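Local coordinates for EchA1_1 (PDB 3R9T), which probably catalyses the reversible hydration of (2E)-enoyl-CoA to (3S)-3-hydroxyacyl-CoA in fatty acid metabolism, as a member of the crotonase-like enoyl-CoA hydratase/isomerase family, at the interface of chains A and B. Numbering follows the deposited sequence. Chains: chain A/B, EchA1_1.

Contact 1: the interface of chains A and B. Residues chain A 139, 143-144; chain B 210-211, 213-214, 217.
Helix 208-218 of chain B lies against 3-10 helix 137-140 of chain A and the loop that follows it, at a subunit interface of this crotonase-like protein. B:Ser210 touches A:Leu143 across the contact. The hydroxyl B:Ser210 OG donates to the backbone carbonyl O of A:Leu143 at 2.7 Å. The donor is tilted 30° from the carbonyl plane. The backbone N of A:Leu143 is 3.2 Å from B:Ser210 OG, close enough for a second hydrogen bond. The serine oxygen can thus meet both the amide and the carbonyl of one residue. This would pin the loop backbone, while the leucine side chain points away from chain B.

One turn further along the helix, B:Ser214 turns its hydroxyl back on its own chain. B:Ser214 OG sits beside the backbone N (chi1 -65°), which lets it donate to B:Ser210 O at 2.8 Å. Its hydrogen is spent inside the helix, and the outer side of OG packs against carbon. A:Ile144 CG2 lies 3.5 Å from B:Ser214 OG, and A:Val139 CG1 also abuts it. The same CG2 rests near B:Ser210 CA and the methyl of B:Ala213.

A:Ile144 has CG1 between its backbone N and carbonyl carbon (chi1 55°). Its longer branch slants toward B:Ile217. The two side chains meet tip to tip, with A:Ile144 CD1 3.5 Å from B:Ile217 CD1. CG2 and CD1 of one isoleucine therefore serve successive turns of the partner helix.

A:Ile144 also belongs to the pocket that holds benzoic acid, which may come from crystallisation. The loop of chain A thus sits between a ligand pocket and helix 208-218 of the neighbouring subunit.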
loop_
_atom_site.group_PDB
_atom_site.type_symbol
_atom_site.label_atom_id
_atom_site.label_comp_id
_atom_site.label_asym_id
_atom_site.label_seq_id
_atom_site.Cartn_x
_atom_site.Cartn_y
_atom_site.Cartn_z
ATOM N N VAL A 139 3.887 -21.499 -7.555
ATOM C CA VAL A 139 4.646 -21.367 -8.805
ATOM C C VAL A 139 5.683 -22.468 -9.041
ATOM O O VAL A 139 6.070 -22.722 -10.177
ATOM C CB VAL A 139 5.296 -19.982 -8.929
ATOM C CG1 VAL A 139 4.199 -18.935 -9.122
ATOM C CG2 VAL A 139 6.250 -19.686 -7.744
ATOM N N LEU A 143 1.123 -24.454 -10.443
ATOM C CA LEU A 143 -0.199 -23.878 -10.137
ATOM C C LEU A 143 -0.028 -22.388 -9.793
ATOM O O LEU A 143 1.005 -21.816 -10.098
ATOM C CB LEU A 143 -0.846 -24.647 -8.978
ATOM C CG LEU A 143 -1.041 -26.132 -9.337
ATOM C CD1 LEU A 143 -1.427 -26.984 -8.114
ATOM C CD2 LEU A 143 -2.083 -26.258 -10.430
ATOM N N ILE A 144 -1.032 -21.761 -9.189
ATOM C CA ILE A 144 -0.924 -20.362 -8.709
ATOM C C ILE A 144 -1.673 -20.281 -7.378
ATOM O O ILE A 144 -2.433 -21.196 -7.045
ATOM C CB ILE A 144 -1.477 -19.293 -9.710
ATOM C CG1 ILE A 144 -2.926 -19.586 -10.114
ATOM C CG2 ILE A 144 -0.594 -19.192 -10.970
ATOM C CD1 ILE A 144 -3.652 -18.421 -10.816
ATOM N N SER B 210 2.771 -20.515 -14.688
ATOM C CA SER B 210 2.385 -20.049 -13.354
ATOM C C SER B 210 2.933 -18.656 -13.089
ATOM O O SER B 210 2.248 -17.810 -12.532
ATOM C CB SER B 210 2.939 -20.982 -12.283
ATOM O OG SER B 210 2.401 -22.276 -12.399
ATOM N N VAL B 211 4.183 -18.416 -13.470
ATOM C CA VAL B 211 4.821 -17.096 -13.243
ATOM C C VAL B 211 4.094 -16.015 -14.067
ATOM O O VAL B 211 3.769 -14.920 -13.567
ATOM C CB VAL B 211 6.348 -17.157 -13.581
ATOM C CG1 VAL B 211 6.992 -15.740 -13.678
ATOM C CG2 VAL B 211 7.091 -18.047 -12.577
ATOM N N ALA B 213 1.003 -16.192 -15.414
ATOM C CA ALA B 213 -0.356 -15.993 -14.923
ATOM C C ALA B 213 -0.361 -15.160 -13.641
ATOM O O ALA B 213 -1.225 -14.296 -13.442
ATOM C CB ALA B 213 -1.043 -17.318 -14.678
ATOM N N SER B 214 0.601 -15.424 -12.754
ATOM C CA SER B 214 0.701 -14.679 -11.496
ATOM C C SER B 214 0.947 -13.203 -11.755
ATOM O O SER B 214 0.342 -12.348 -11.115
ATOM C CB SER B 214 1.816 -15.231 -10.591
ATOM O OG SER B 214 1.523 -16.539 -10.170
ATOM N N ILE B 217 -2.323 -11.488 -13.080
ATOM C CA ILE B 217 -3.327 -11.254 -12.053
ATOM C C ILE B 217 -2.874 -10.158 -11.088
ATOM O O ILE B 217 -3.654 -9.286 -10.748
ATOM C CB ILE B 217 -3.627 -12.509 -11.232
ATOM C CG1 ILE B 217 -4.262 -13.582 -12.092
ATOM C CG2 ILE B 217 -4.573 -12.173 -10.070
ATOM C CD1 ILE B 217 -4.011 -15.011 -11.597
#

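Contact 2: the interface of chains A and B. Residues chain A 159, 163, 166; chain B 218-219.
A:Arg159, the first residue of helix 159-168, has CG anti to the backbone N (chi1 168°), and its chain then bends at chi2 and chi3. The bends bring the guanidinium over the face of the B:Tyr219 ring and to the carbonyl of B:Ala218. A:Met163, one turn on, is also bent at chi2 and chi3, and its thioether end reaches the same tyrosine.

The guanidinium and the tyrosine ring are nearly parallel, with planes 16° apart. NH2 of A:Arg159 lies over the ring face of B:Tyr219, 4.1 Å from the centroid, in a cation-pi contact. The overlap is offset: B:Tyr219 CE2 lies above the rim of the guanidinium.

The edge of the guanidinium does the polar work. A:Arg159 NH2 donates to B:Ala218 O at 3.2 Å. The oxygen is almost in the guanidinium plane, but the donor stands 66° out of the carbonyl plane, so no lone pair is met directly. The hydrogen bond from A:Arg159 NH1 to this oxygen is weak. A water joins the two groups as well, 2.9 Å from B:Ala218 O and also bonded to A:Arg159 NH1. The group is held by stacking on a face and by bonding at its edge. Its charge may offset the partial negative charge at the end of helix 208-218.

A:Met163 packs around the phenol end of B:Tyr219. A:Met163 CG comes within 3.7 Å of the hydroxyl OH of B:Tyr219, and A:Met163 CE nears B:Tyr219 CE1. A:Met163 SD also accepts a weak hydrogen bond from A:Arg159 NH2. Beside it, A:Leu166 CD2 touches B:Ala218 CB at 3.8 Å.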
loop_
_atom_site.group_PDB
_atom_site.type_symbol
_atom_site.label_atom_id
_atom_site.label_comp_id
_atom_site.label_asym_id
_atom_site.label_seq_id
_atom_site.Cartn_x
_atom_site.Cartn_y
_atom_site.Cartn_z
ATOM N N ARG A 159 4.747 -3.566 -2.727
ATOM C CA ARG A 159 4.713 -4.180 -4.056
ATOM C C ARG A 159 5.936 -5.005 -4.430
ATOM O O ARG A 159 5.793 -6.169 -4.791
ATOM C CB ARG A 159 4.475 -3.077 -5.092
ATOM C CG ARG A 159 4.688 -3.437 -6.550
ATOM C CD ARG A 159 3.756 -4.494 -7.043
ATOM N NE ARG A 159 2.398 -3.977 -7.253
ATOM C CZ ARG A 159 1.363 -4.703 -7.686
ATOM N NH1 ARG A 159 0.164 -4.139 -7.826
ATOM N NH2 ARG A 159 1.510 -5.992 -7.977
ATOM N N MET A 163 6.093 -9.018 -4.887
ATOM C CA MET A 163 6.361 -9.600 -6.190
ATOM C C MET A 163 7.497 -10.619 -6.077
ATOM O O MET A 163 7.464 -11.653 -6.736
ATOM C CB MET A 163 6.674 -8.536 -7.241
ATOM C CG MET A 163 5.506 -7.627 -7.557
ATOM S SD MET A 163 4.020 -8.498 -8.082
ATOM C CE MET A 163 4.802 -9.497 -9.305
ATOM N N LEU A 166 5.855 -13.754 -4.673
ATOM C CA LEU A 166 4.974 -14.350 -5.644
ATOM C C LEU A 166 5.721 -15.064 -6.762
ATOM O O LEU A 166 5.348 -16.186 -7.112
ATOM C CB LEU A 166 4.035 -13.264 -6.181
ATOM C CG LEU A 166 2.942 -13.705 -7.140
ATOM C CD1 LEU A 166 1.956 -14.618 -6.390
ATOM C CD2 LEU A 166 2.257 -12.489 -7.702
ATOM N N ALA B 218 -1.613 -10.193 -10.660
ATOM C CA ALA B 218 -1.081 -9.247 -9.658
ATOM C C ALA B 218 -1.126 -7.813 -10.145
ATOM O O ALA B 218 -1.255 -6.889 -9.342
ATOM C CB ALA B 218 0.363 -9.618 -9.283
ATOM N N TYR B 219 -0.971 -7.621 -11.448
ATOM C CA TYR B 219 -1.043 -6.267 -12.014
ATOM C C TYR B 219 -2.409 -5.931 -12.620
ATOM O O TYR B 219 -2.568 -4.846 -13.147
ATOM C CB TYR B 219 0.044 -6.034 -13.058
ATOM C CG TYR B 219 1.426 -5.970 -12.455
ATOM C CD1 TYR B 219 2.322 -6.992 -12.656
ATOM C CD2 TYR B 219 1.834 -4.881 -11.670
ATOM C CE1 TYR B 219 3.594 -6.958 -12.084
ATOM C CE2 TYR B 219 3.120 -4.840 -11.087
ATOM C CZ TYR B 219 3.994 -5.884 -11.310
ATOM O OH TYR B 219 5.276 -5.861 -10.762
HETATM O O HOH W 1 -2.717 -4.367 -9.117
#

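Contact 1 and contact 2 have C-alpha centres about 10 Å apart. They share helix 208-218 of chain B: contact 1 uses its face from the first turns to near the end, and contact 2 takes its last residue and the one after. On chain A the partners differ, a loop with its 3-10 helix in one case and helix 159-168 in the other. One helix is therefore gripped by two separate elements of the neighbour. The deposited assembly has three copies and this interface is not an exact two-fold. That fits the trimer that is the usual building block of crotonase-family hexamers, though the structure alone does not show the state in the cell.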